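GH3 beta-N-acetylglucosaminidase (Paenibacillaceae, PDB 6K5J) hydrolyses terminal beta-linked N-acetylglucosamine residues as a glycoside hydrolase family 3 beta-N-acetylglucosaminidase. Local coordinates at residues M103-A108 with R152-T157; G109-A114 with V161-T166; E370-L375 with A501-T506; N486-N491 with L527-T532. One frame throughout, in Å; residues are numbered along the deposited sequence.

Contact 1. Residues M103-A108 with R152-T157; sequences MALGAA and RSYGGT. With NAG (2-acetamido-2-deoxy-beta-D-glucopyranose), chain B.
The buried carbonyl oxygen of Tyr154 has no hydrogen-bond partner and is met instead by the CA of Gly106, at 3.4 Å in a nearly straight CA-H...O contact (175° at the hydrogen). The two residues belong to the TIM-barrel domain of the family 3 hydrolases: Gly106 sits on helix 102-108, while Tyr154 lies in the loop that leads into helix 158-174. Having no side chain, Gly106 lets the loop come right down onto the helix, and the CA atoms of Met103 and Tyr154 are 4.1 Å apart. Met103 wraps round the neighbouring carbonyl. Its CB lies 3.1 Å from Ser153 O, and a bend at the sulfur (chi3 -72°) brings CE back to 3.5 Å from that same oxygen. The aromatic side of the contact is looser: Leu105 CD1 stands at the rim of the Tyr154 ring, near its plane, 4.4 Å from CE1. An ST turn shapes the loop itself, with Ser153 OG accepting from Gly155 N at 3.0 Å; the hydroxyl is also bonded to Asp139 O and Asn141 N. One residue earlier the chain faces the bound sugar. The Arg152 guanidinium approaches 2-acetamido-2-deoxy-beta-D-glucopyranose edge-on, near its own plane, and is steadied by a salt bridge to Glu85 and a hydrogen bond to Val148 O. NH2 makes weak bonds to the sugar O3 and O7, whereas Arg152 NH1 donates to the acetamido oxygen O7 at 2.8 Å with an N-H...O angle of 158°.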
loop_
_atom_site.group_PDB
_atom_site.type_symbol
_atom_site.label_atom_id
_atom_site.label_comp_id
_atom_site.label_asym_id
_atom_site.label_seq_id
_atom_site.Cartn_x
_atom_site.Cartn_y
_atom_site.Cartn_z
ATOM N N MET A 103 0.255 -6.677 -6.770
ATOM C CA MET A 103 0.387 -8.062 -7.205
ATOM C C MET A 103 -0.587 -8.391 -8.334
ATOM O O MET A 103 -0.275 -9.226 -9.188
ATOM C CB MET A 103 0.221 -9.042 -6.038
ATOM C CG MET A 103 0.692 -10.461 -6.435
ATOM S SD MET A 103 0.896 -11.608 -5.052
ATOM C CE MET A 103 2.383 -10.918 -4.300
ATOM N N ALA A 104 -1.743 -7.722 -8.388
ATOM C CA ALA A 104 -2.603 -7.857 -9.562
ATOM C C ALA A 104 -1.877 -7.384 -10.819
ATOM O O ALA A 104 -1.935 -8.039 -11.871
ATOM C CB ALA A 104 -3.902 -7.072 -9.352
ATOM N N LEU A 105 -1.153 -6.267 -10.720
ATOM C CA LEU A 105 -0.382 -5.786 -11.863
ATOM C C LEU A 105 0.753 -6.747 -12.207
ATOM O O LEU A 105 1.054 -6.963 -13.386
ATOM C CB LEU A 105 0.172 -4.384 -11.570
ATOM C CG LEU A 105 -0.850 -3.234 -11.589
ATOM C CD1 LEU A 105 -0.305 -1.989 -10.867
ATOM C CD2 LEU A 105 -1.241 -2.896 -13.030
ATOM N N GLY A 106 1.401 -7.320 -11.189
ATOM C CA GLY A 106 2.470 -8.280 -11.439
ATOM C C GLY A 106 1.998 -9.509 -12.194
ATOM O O GLY A 106 2.699 -10.011 -13.080
ATOM N N ALA A 107 0.802 -10.007 -11.862
ATOM C CA ALA A 107 0.267 -11.176 -12.565
ATOM C C ALA A 107 -0.079 -10.866 -14.016
ATOM O O ALA A 107 -0.029 -11.764 -14.864
ATOM C CB ALA A 107 -0.972 -11.714 -11.854
ATOM N N ALA A 108 -0.468 -9.626 -14.319
ATOM C CA ALA A 108 -0.671 -9.244 -15.717
ATOM C C ALA A 108 0.658 -9.119 -16.463
ATOM O O ALA A 108 0.705 -9.314 -17.684
ATOM C CB ALA A 108 -1.467 -7.935 -15.792
ATOM N N ARG A 152 0.681 -6.390 -1.694
ATOM C CA ARG A 152 1.259 -5.060 -1.867
ATOM C C ARG A 152 2.546 -5.076 -2.686
ATOM O O ARG A 152 3.008 -4.009 -3.098
ATOM C CB ARG A 152 1.529 -4.421 -0.501
ATOM C CG ARG A 152 0.276 -4.146 0.302
ATOM C CD ARG A 152 0.633 -3.834 1.747
ATOM N NE ARG A 152 1.250 -2.523 1.861
ATOM C CZ ARG A 152 1.948 -2.104 2.912
ATOM N NH1 ARG A 152 2.155 -2.909 3.941
ATOM N NH2 ARG A 152 2.433 -0.870 2.935
ATOM N N SER A 153 3.125 -6.247 -2.933
ATOM C CA SER A 153 4.295 -6.412 -3.782
ATOM C C SER A 153 3.860 -6.843 -5.177
ATOM O O SER A 153 2.891 -7.589 -5.325
ATOM C CB SER A 153 5.239 -7.470 -3.195
ATOM O OG SER A 153 6.139 -7.954 -4.180
ATOM N N TYR A 154 4.588 -6.382 -6.210
ATOM C CA TYR A 154 4.292 -6.870 -7.561
ATOM C C TYR A 154 4.536 -8.374 -7.683
ATOM O O TYR A 154 3.861 -9.051 -8.465
ATOM C CB TYR A 154 5.136 -6.151 -8.618
ATOM C CG TYR A 154 4.978 -4.655 -8.674
ATOM C CD1 TYR A 154 3.816 -4.068 -9.174
ATOM C CD2 TYR A 154 6.002 -3.826 -8.234
ATOM C CE1 TYR A 154 3.682 -2.688 -9.233
ATOM C CE2 TYR A 154 5.876 -2.454 -8.284
ATOM C CZ TYR A 154 4.726 -1.890 -8.781
ATOM O OH TYR A 154 4.615 -0.525 -8.810
ATOM N N GLY A 155 5.503 -8.914 -6.951
ATOM C CA GLY A 155 5.782 -10.329 -7.080
ATOM C C GLY A 155 7.104 -10.690 -6.431
ATOM O O GLY A 155 7.712 -9.885 -5.721
ATOM N N GLY A 156 7.535 -11.916 -6.707
ATOM C CA GLY A 156 8.651 -12.540 -6.026
ATOM C C GLY A 156 9.994 -12.503 -6.727
ATOM O O GLY A 156 10.937 -13.141 -6.245
ATOM N N THR A 157 10.136 -11.766 -7.826
ATOM C CA THR A 157 11.436 -11.643 -8.471
ATOM C C THR A 157 11.845 -10.182 -8.553
ATOM O O THR A 157 11.005 -9.292 -8.715
ATOM C CB THR A 157 11.453 -12.239 -9.881
ATOM O OG1 THR A 157 10.493 -11.567 -10.698
ATOM C CG2 THR A 157 11.165 -13.731 -9.843
HETATM C C1 NAG B . 3.483 2.112 7.938
HETATM C C2 NAG B . 3.592 1.304 6.620
HETATM C C3 NAG B . 3.954 2.215 5.433
HETATM C C4 NAG B . 3.072 3.456 5.394
HETATM C C5 NAG B . 3.149 4.164 6.736
HETATM C C6 NAG B . 2.307 5.418 6.817
HETATM C C7 NAG B . 4.393 -1.024 6.423
HETATM C C8 NAG B . 5.562 -1.948 6.634
HETATM N N2 NAG B . 4.590 0.253 6.767
HETATM O O1 NAG B . 2.876 1.303 8.889
HETATM O O3 NAG B . 3.818 1.497 4.210
HETATM O O4 NAG B . 3.503 4.335 4.362
HETATM O O5 NAG B . 2.661 3.269 7.740
HETATM O O6 NAG B . 0.919 5.111 6.830
HETATM O O7 NAG B . 3.331 -1.413 5.942
#

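Contact 2. Residues G109-A114 with V161-T166; sequences GDAELA and VARLGT
Leu164 reaches from helix 158-174 onto Ala111 and Ala114, in the first turn of helix 111-127. The two helices precede the adjacent parallel strands 178-184 and 132-133, and thus pack as neighbours in the outer layer of the TIM barrel. Followed outward, Leu164 CB first meets Ala114 CB at 4.0 Å. CG keeps touch with that methyl and also comes within reach of Ala111 CA. Of the two branches, CD1 presses on the backbone at the helix start, 3.7 Å from Ala111 CA and equally close to Ala111 N, while CD2 packs against Leu105 and Gly106 of the preceding helix. The small alanines let the backbones approach closely: the CA atoms of Ala111 and Leu164 are 4.5 Å apart, and Ala111 CB lies 3.5 Å from Arg163 O. Ala111 CB also touches Arg163 CG, which is anti to the backbone N (chi1 -178°); the arginine chain then bends at chi3. Its NE forms a salt bridge with Glu159 of the same helix, which helps to fix the guanidinium while NH1 turns to the link between helices 102-108 and 111-127. There Gly109, with positive phi, ends the first helix, and Asp110 caps the second by accepting from Glu112 N. Arg163 NH1 donates to Gly109 O at 3.0 Å, in the guanidinium plane but 44° out of the carbonyl plane. A water accepts from that NH1 at 2.8 Å and from Ala111 N at 2.9 Å.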
loop_
_atom_site.group_PDB
_atom_site.type_symbol
_atom_site.label_atom_id
_atom_site.label_comp_id
_atom_site.label_asym_id
_atom_site.label_seq_id
_atom_site.Cartn_x
_atom_site.Cartn_y
_atom_site.Cartn_z
ATOM N N GLY A 109 1.738 -8.792 -15.753
ATOM C CA GLY A 109 3.089 -8.883 -16.280
ATOM C C GLY A 109 3.545 -7.738 -17.157
ATOM O O GLY A 109 4.616 -7.842 -17.767
ATOM N N ASP A 110 2.792 -6.642 -17.233
ATOM C CA ASP A 110 3.002 -5.610 -18.250
ATOM C C ASP A 110 3.408 -4.303 -17.576
ATOM O O ASP A 110 2.609 -3.701 -16.854
ATOM C CB ASP A 110 1.732 -5.438 -19.083
ATOM C CG ASP A 110 1.936 -4.564 -20.306
ATOM O OD1 ASP A 110 2.898 -3.768 -20.336
ATOM O OD2 ASP A 110 1.121 -4.671 -21.248
ATOM N N ALA A 111 4.643 -3.852 -17.823
ATOM C CA ALA A 111 5.115 -2.632 -17.166
ATOM C C ALA A 111 4.325 -1.408 -17.605
ATOM O O ALA A 111 4.174 -0.456 -16.826
ATOM C CB ALA A 111 6.608 -2.423 -17.432
ATOM N N GLU A 112 3.823 -1.408 -18.845
ATOM C CA GLU A 112 3.020 -0.293 -19.326
ATOM C C GLU A 112 1.735 -0.131 -18.519
ATOM O O GLU A 112 1.247 0.989 -18.343
ATOM C CB GLU A 112 2.700 -0.493 -20.810
ATOM C CG GLU A 112 2.304 0.764 -21.541
ATOM C CD GLU A 112 2.316 0.589 -23.051
ATOM O OE1 GLU A 112 1.648 1.389 -23.743
ATOM O OE2 GLU A 112 2.990 -0.346 -23.543
ATOM N N LEU A 113 1.169 -1.228 -18.025
ATOM C CA LEU A 113 -0.054 -1.103 -17.242
ATOM C C LEU A 113 0.231 -0.572 -15.851
ATOM O O LEU A 113 -0.626 0.099 -15.265
ATOM C CB LEU A 113 -0.764 -2.446 -17.143
ATOM C CG LEU A 113 -0.994 -3.132 -18.489
ATOM C CD1 LEU A 113 -1.676 -4.487 -18.279
ATOM C CD2 LEU A 113 -1.799 -2.239 -19.419
ATOM N N ALA A 114 1.409 -0.872 -15.302
ATOM C CA ALA A 114 1.774 -0.274 -14.023
ATOM C C ALA A 114 1.954 1.231 -14.164
ATOM O O ALA A 114 1.583 1.993 -13.262
ATOM C CB ALA A 114 3.040 -0.933 -13.469
ATOM N N VAL A 161 9.574 -6.851 -10.192
ATOM C CA VAL A 161 9.346 -5.700 -9.317
ATOM C C VAL A 161 10.057 -4.464 -9.852
ATOM O O VAL A 161 9.498 -3.360 -9.843
ATOM C CB VAL A 161 9.772 -6.041 -7.875
ATOM C CG1 VAL A 161 9.846 -4.787 -7.006
ATOM C CG2 VAL A 161 8.796 -7.043 -7.254
ATOM N N ALA A 162 11.290 -4.621 -10.352
ATOM C CA ALA A 162 11.989 -3.461 -10.901
ATOM C C ALA A 162 11.308 -2.949 -12.166
ATOM O O ALA A 162 11.174 -1.736 -12.358
ATOM C CB ALA A 162 13.457 -3.801 -11.198
ATOM N N ARG A 163 10.887 -3.862 -13.042
ATOM C CA ARG A 163 10.326 -3.465 -14.329
ATOM C C ARG A 163 9.009 -2.718 -14.143
ATOM O O ARG A 163 8.785 -1.662 -14.750
ATOM C CB ARG A 163 10.131 -4.710 -15.205
ATOM C CG ARG A 163 9.589 -4.421 -16.591
ATOM C CD ARG A 163 9.840 -5.587 -17.553
ATOM N NE ARG A 163 9.694 -6.892 -16.907
ATOM C CZ ARG A 163 8.542 -7.547 -16.814
ATOM N NH1 ARG A 163 7.439 -7.003 -17.306
ATOM N NH2 ARG A 163 8.493 -8.735 -16.229
ATOM N N LEU A 164 8.134 -3.240 -13.290
ATOM C CA LEU A 164 6.857 -2.575 -13.049
ATOM C C LEU A 164 7.020 -1.394 -12.099
ATOM O O LEU A 164 6.382 -0.351 -12.288
ATOM C CB LEU A 164 5.842 -3.568 -12.472
ATOM C CG LEU A 164 4.987 -4.375 -13.448
ATOM C CD1 LEU A 164 5.837 -5.063 -14.508
ATOM C CD2 LEU A 164 4.135 -5.390 -12.665
ATOM N N GLY A 165 7.877 -1.541 -11.085
ATOM C CA GLY A 165 8.004 -0.502 -10.074
ATOM C C GLY A 165 8.558 0.805 -10.603
ATOM O O GLY A 165 8.104 1.877 -10.200
ATOM N N THR A 166 9.555 0.749 -11.498
ATOM C CA THR A 166 10.078 2.011 -12.015
ATOM C C THR A 166 9.069 2.701 -12.912
ATOM O O THR A 166 9.034 3.934 -12.958
ATOM C CB THR A 166 11.399 1.830 -12.773
ATOM O OG1 THR A 166 11.230 0.900 -13.849
ATOM C CG2 THR A 166 12.498 1.349 -11.828
HETATM O O HOH W 1 6.659 -5.274 -19.375
#

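Contact 3. Residues E370-L375 with A501-T506; sequences EKSITL and AAYENT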
loop_
_atom_site.group_PDB
_atom_site.type_symbol
_atom_site.label_atom_id
_atom_site.label_comp_id
_atom_site.label_asym_id
_atom_site.label_seq_id
_atom_site.Cartn_x
_atom_site.Cartn_y
_atom_site.Cartn_z
ATOM N N GLU A 370 -8.570 -7.869 -16.463
ATOM C CA GLU A 370 -8.799 -9.017 -17.346
ATOM C C GLU A 370 -7.508 -9.782 -17.619
ATOM O O GLU A 370 -7.541 -11.000 -17.824
ATOM C CB GLU A 370 -9.428 -8.568 -18.671
ATOM C CG GLU A 370 -10.850 -7.999 -18.532
ATOM C CD GLU A 370 -11.478 -7.613 -19.871
ATOM O OE1 GLU A 370 -10.925 -7.978 -20.928
ATOM O OE2 GLU A 370 -12.527 -6.939 -19.859
ATOM N N LYS A 371 -6.365 -9.088 -17.643
ATOM C CA LYS A 371 -5.082 -9.740 -17.882
ATOM C C LYS A 371 -4.479 -10.356 -16.626
ATOM O O LYS A 371 -3.492 -11.092 -16.730
ATOM C CB LYS A 371 -4.075 -8.735 -18.476
ATOM C CG LYS A 371 -4.344 -8.339 -19.924
ATOM C CD LYS A 371 -3.310 -7.316 -20.441
ATOM C CE LYS A 371 -2.036 -7.986 -20.969
ATOM N NZ LYS A 371 -0.922 -7.006 -21.245
ATOM N N SER A 372 -5.049 -10.086 -15.456
ATOM C CA SER A 372 -4.454 -10.424 -14.169
ATOM C C SER A 372 -4.947 -11.753 -13.596
ATOM O O SER A 372 -4.145 -12.506 -13.033
ATOM C CB SER A 372 -4.732 -9.276 -13.176
ATOM O OG SER A 372 -4.175 -9.518 -11.900
ATOM N N ILE A 373 -6.242 -12.072 -13.745
ATOM C CA ILE A 373 -6.805 -13.278 -13.136
ATOM C C ILE A 373 -5.987 -14.498 -13.526
ATOM O O ILE A 373 -5.681 -14.715 -14.705
ATOM C CB ILE A 373 -8.279 -13.464 -13.546
ATOM C CG1 ILE A 373 -9.084 -12.175 -13.288
ATOM C CG2 ILE A 373 -8.856 -14.685 -12.816
ATOM C CD1 ILE A 373 -9.151 -11.751 -11.814
ATOM N N THR A 374 -5.654 -15.315 -12.529
ATOM C CA THR A 374 -4.726 -16.426 -12.678
ATOM C C THR A 374 -5.391 -17.720 -12.232
ATOM O O THR A 374 -6.125 -17.738 -11.246
ATOM C CB THR A 374 -3.467 -16.152 -11.846
ATOM O OG1 THR A 374 -2.908 -14.898 -12.263
ATOM C CG2 THR A 374 -2.439 -17.263 -12.015
ATOM N N LEU A 375 -5.151 -18.798 -12.970
ATOM C CA LEU A 375 -5.650 -20.120 -12.612
ATOM C C LEU A 375 -4.478 -20.939 -12.090
ATOM O O LEU A 375 -3.536 -21.217 -12.835
ATOM C CB LEU A 375 -6.302 -20.814 -13.813
ATOM C CG LEU A 375 -6.848 -22.243 -13.596
ATOM C CD1 LEU A 375 -7.781 -22.312 -12.385
ATOM C CD2 LEU A 375 -7.570 -22.734 -14.840
ATOM N N ALA A 501 -6.592 -16.960 -8.598
ATOM C CA ALA A 501 -6.108 -15.807 -7.847
ATOM C C ALA A 501 -6.550 -14.528 -8.541
ATOM O O ALA A 501 -6.327 -14.358 -9.747
ATOM C CB ALA A 501 -4.577 -15.825 -7.692
ATOM N N ALA A 502 -7.158 -13.623 -7.775
ATOM C CA ALA A 502 -7.457 -12.278 -8.249
ATOM C C ALA A 502 -6.620 -11.197 -7.583
ATOM O O ALA A 502 -6.625 -10.055 -8.065
ATOM C CB ALA A 502 -8.949 -11.950 -8.044
ATOM N N TYR A 503 -5.927 -11.509 -6.487
ATOM C CA TYR A 503 -4.964 -10.644 -5.798
ATOM C C TYR A 503 -5.597 -9.429 -5.124
ATOM O O TYR A 503 -4.866 -8.600 -4.551
ATOM C CB TYR A 503 -3.841 -10.177 -6.746
ATOM C CG TYR A 503 -3.264 -11.318 -7.554
ATOM C CD1 TYR A 503 -2.325 -12.180 -6.998
ATOM C CD2 TYR A 503 -3.689 -11.565 -8.863
ATOM C CE1 TYR A 503 -1.802 -13.239 -7.722
ATOM C CE2 TYR A 503 -3.177 -12.629 -9.591
ATOM C CZ TYR A 503 -2.226 -13.454 -9.016
ATOM O OH TYR A 503 -1.704 -14.513 -9.733
ATOM N N GLU A 504 -6.918 -9.284 -5.168
ATOM C CA GLU A 504 -7.608 -8.136 -4.586
ATOM C C GLU A 504 -9.102 -8.362 -4.786
ATOM O O GLU A 504 -9.516 -9.239 -5.552
ATOM C CB GLU A 504 -7.169 -6.808 -5.210
ATOM C CG GLU A 504 -7.382 -6.755 -6.702
ATOM C CD GLU A 504 -6.704 -5.567 -7.338
ATOM O OE1 GLU A 504 -5.609 -5.172 -6.875
ATOM O OE2 GLU A 504 -7.278 -5.026 -8.302
ATOM N N ASN A 505 -9.914 -7.568 -4.078
ATOM C CA ASN A 505 -11.368 -7.625 -4.209
ATOM C C ASN A 505 -11.939 -6.341 -4.809
ATOM O O ASN A 505 -13.074 -5.958 -4.513
ATOM C CB ASN A 505 -12.024 -7.934 -2.859
ATOM C CG ASN A 505 -11.864 -6.811 -1.847
ATOM O OD1 ASN A 505 -11.167 -5.834 -2.092
ATOM N ND2 ASN A 505 -12.511 -6.957 -0.691
ATOM N N THR A 506 -11.150 -5.663 -5.642
ATOM C CA THR A 506 -11.560 -4.424 -6.288
ATOM C C THR A 506 -12.707 -4.661 -7.267
ATOM O O THR A 506 -12.929 -5.791 -7.708
ATOM C CB THR A 506 -10.389 -3.830 -7.061
ATOM O OG1 THR A 506 -9.953 -4.784 -8.042
ATOM C CG2 THR A 506 -9.232 -3.497 -6.130
HETATM O O HOH W 2 -6.726 -8.991 -10.540
#
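With chi1 -56°, Thr374 sets OG1 beside its own backbone N, and Tyr503, with chi1 -47°, has CG anti to its carbonyl carbon; the two side chains cross at about a right angle. Tyr503 OH donates to Thr374 OG1 at 2.8 Å, and that hydroxyl in turn donates to Ser372 O, also at 2.8 Å and in the plane of the carbonyl. Both Thr374 OG1 and Ser372 O lie at the edge of the phenol ring, in its plane, whereas the methyl of Ala501 sits 3.6 Å above one face, offset toward the rim. Thr374 and Ala501 form an antiparallel hydrogen-bonded pair: Thr374 N donates to Ala501 O at 3.0 Å and Ala501 N to Thr374 O at 2.8 Å. It joins strand 374-377, at the margin of a six-stranded mixed sheet, to strand 499-501, within what is probably the alpha/beta sandwich domain of family 3 enzymes. Ile373 CD1 packs on Ala502 CB at 3.8 Å. A water donates to Ser372 OG (2.9 Å) and to Ala502 O, bridging the two segments, and the serine hydroxyl is also hydrogen-bonded to Ala104 O on helix 102-108.

Contact 4. Residues N486-N491 with L527-T532; sequences NPFDIN and LPAPLT
Phe488 turns the edge of its ring to the segment 527-532: Ala529 CB lies in the ring plane, 3.9 Å from CZ, and Leu531 CD2 stands near that plane, 4.0 Å from CD1. Pro530 O approaches obliquely, 3.3 Å from CE1. One ring face carries Pro487 CG from the residue just before, 3.8 Å above the plane and displaced toward the rim. Leu531 is the side chain on which most of the others converge. It runs at an angle to Phe488 but crosses Ile490 at about a right angle, Ile490 CG2 lying 4.0 Å from both of its methyls. The 3-10 segment 487-491 follows strand 478-483 of the mixed sheet, and against it packs the near-C-terminal tail 527-532, whose Pro528 also rests on Met103 and Ala107 of the TIM-barrel domain. At the solvent-facing end, Asn491 lies across Leu531, OD1 near its CB, while ND2 donates to Leu531 O at 2.8 Å. The bond lies in the carbonyl plane, on a lone pair, though the oxygen is tilted 29° from the amide plane of Asn491. At the other end the Leu527 side chain runs obliquely to the Pro487 ring, its CD1 4.0 Å from both Pro487 CB and CG.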
loop_
_atom_site.group_PDB
_atom_site.type_symbol
_atom_site.label_atom_id
_atom_site.label_comp_id
_atom_site.label_asym_id
_atom_site.label_seq_id
_atom_site.Cartn_x
_atom_site.Cartn_y
_atom_site.Cartn_z
ATOM N N ASN A 486 -4.215 -12.563 -0.685
ATOM C CA ASN A 486 -2.983 -13.284 -1.005
ATOM C C ASN A 486 -3.309 -14.557 -1.782
ATOM O O ASN A 486 -4.231 -15.293 -1.409
ATOM C CB ASN A 486 -2.187 -13.645 0.255
ATOM C CG ASN A 486 -1.532 -12.432 0.906
ATOM O OD1 ASN A 486 -1.642 -11.309 0.415
ATOM N ND2 ASN A 486 -0.858 -12.657 2.026
ATOM N N PRO A 487 -2.565 -14.862 -2.854
ATOM C CA PRO A 487 -2.833 -16.089 -3.614
ATOM C C PRO A 487 -2.344 -17.340 -2.915
ATOM O O PRO A 487 -2.660 -18.445 -3.373
ATOM C CB PRO A 487 -2.067 -15.859 -4.924
ATOM C CG PRO A 487 -0.867 -15.038 -4.488
ATOM C CD PRO A 487 -1.429 -14.102 -3.410
ATOM N N PHE A 488 -1.615 -17.197 -1.809
ATOM C CA PHE A 488 -1.027 -18.328 -1.103
ATOM C C PHE A 488 -2.051 -19.122 -0.301
ATOM O O PHE A 488 -1.692 -20.142 0.304
ATOM C CB PHE A 488 0.114 -17.807 -0.220
ATOM C CG PHE A 488 0.973 -16.776 -0.924
ATOM C CD1 PHE A 488 1.642 -17.105 -2.097
ATOM C CD2 PHE A 488 1.067 -15.477 -0.449
ATOM C CE1 PHE A 488 2.423 -16.155 -2.775
ATOM C CE2 PHE A 488 1.844 -14.520 -1.117
ATOM C CZ PHE A 488 2.513 -14.857 -2.278
ATOM N N ASP A 489 -3.318 -18.685 -0.302
ATOM C CA ASP A 489 -4.396 -19.466 0.296
ATOM C C ASP A 489 -4.389 -20.909 -0.190
ATOM O O ASP A 489 -4.729 -21.827 0.567
ATOM C CB ASP A 489 -5.752 -18.832 -0.034
ATOM C CG ASP A 489 -6.040 -17.597 0.784
ATOM O OD1 ASP A 489 -5.173 -17.180 1.573
ATOM O OD2 ASP A 489 -7.147 -17.035 0.627
ATOM N N ILE A 490 -4.027 -21.128 -1.460
ATOM C CA ILE A 490 -4.058 -22.476 -2.029
ATOM C C ILE A 490 -3.206 -23.436 -1.207
ATOM O O ILE A 490 -3.478 -24.641 -1.177
ATOM C CB ILE A 490 -3.604 -22.456 -3.503
ATOM C CG1 ILE A 490 -3.814 -23.820 -4.165
ATOM C CG2 ILE A 490 -2.147 -22.031 -3.627
ATOM C CD1 ILE A 490 -3.468 -23.838 -5.642
ATOM N N ASN A 491 -2.155 -22.923 -0.549
ATOM C CA ASN A 491 -1.256 -23.752 0.257
ATOM C C ASN A 491 -1.961 -24.370 1.455
ATOM O O ASN A 491 -1.488 -25.385 1.984
ATOM C CB ASN A 491 -0.064 -22.926 0.759
ATOM C CG ASN A 491 0.883 -22.538 -0.351
ATOM O OD1 ASN A 491 0.858 -23.122 -1.433
ATOM N ND2 ASN A 491 1.730 -21.549 -0.088
ATOM N N LEU A 527 1.025 -16.416 -12.069
ATOM C CA LEU A 527 1.339 -16.229 -10.657
ATOM C C LEU A 527 2.687 -15.519 -10.499
ATOM O O LEU A 527 3.715 -16.050 -10.950
ATOM C CB LEU A 527 1.378 -17.583 -9.957
ATOM C CG LEU A 527 1.726 -17.575 -8.472
ATOM C CD1 LEU A 527 0.583 -16.996 -7.656
ATOM C CD2 LEU A 527 2.075 -18.998 -8.010
ATOM N N PRO A 528 2.727 -14.322 -9.910
ATOM C CA PRO A 528 3.963 -13.529 -9.910
ATOM C C PRO A 528 4.857 -13.714 -8.691
ATOM O O PRO A 528 5.934 -13.109 -8.653
ATOM C CB PRO A 528 3.422 -12.095 -9.963
ATOM C CG PRO A 528 2.173 -12.177 -9.109
ATOM C CD PRO A 528 1.580 -13.546 -9.397
ATOM N N ALA A 529 4.457 -14.513 -7.708
ATOM C CA ALA A 529 5.239 -14.746 -6.500
ATOM C C ALA A 529 5.114 -16.208 -6.113
ATOM O O ALA A 529 4.083 -16.840 -6.389
ATOM C CB ALA A 529 4.774 -13.849 -5.336
ATOM N N PRO A 530 6.134 -16.783 -5.476
ATOM C CA PRO A 530 6.176 -18.237 -5.309
ATOM C C PRO A 530 5.304 -18.735 -4.165
ATOM O O PRO A 530 5.099 -18.059 -3.153
ATOM C CB PRO A 530 7.656 -18.514 -5.028
ATOM C CG PRO A 530 8.142 -17.257 -4.342
ATOM C CD PRO A 530 7.399 -16.140 -5.053
ATOM N N LEU A 531 4.817 -19.963 -4.332
ATOM C CA LEU A 531 4.029 -20.607 -3.287
ATOM C C LEU A 531 4.897 -21.140 -2.156
ATOM O O LEU A 531 4.371 -21.451 -1.085
ATOM C CB LEU A 531 3.199 -21.738 -3.888
ATOM C CG LEU A 531 2.199 -21.346 -4.977
ATOM C CD1 LEU A 531 1.399 -22.568 -5.424
ATOM C CD2 LEU A 531 1.265 -20.242 -4.499
ATOM N N THR A 532 6.205 -21.273 -2.378
ATOM C CA THR A 532 7.135 -21.618 -1.316
ATOM C C THR A 532 8.287 -20.627 -1.327
ATOM O O THR A 532 8.677 -20.112 -2.377
ATOM C CB THR A 532 7.667 -23.051 -1.453
ATOM O OG1 THR A 532 8.299 -23.208 -2.729
ATOM C CG2 THR A 532 6.525 -24.047 -1.329
#

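How the contacts relate
Contact 1 touches each of the other three, its centre about 9 Å from that of contact 2 and about 11 Å from those of contacts 3 and 4. Helix 102-108 has neighbours in both domains: Ala104 O bonds Ser372 OG of contact 3 at 2.7 Å, while within the barrel Leu105 O packs against Leu164 CD2 of contact 2. Gly156 N meets Pro528 O of contact 4 at 2.8 Å, and Tyr503 OH of contact 3 touches Pro528 CD. Contacts 2 and 3, about 16 Å apart between centres, are tied by the Asp110-Lys371 salt bridge. Only contact 1 includes a sugar-binding residue, Arg152; Asp83, Lys182, His183 and Asp268 also bond the sugar, consistent with the family's active site.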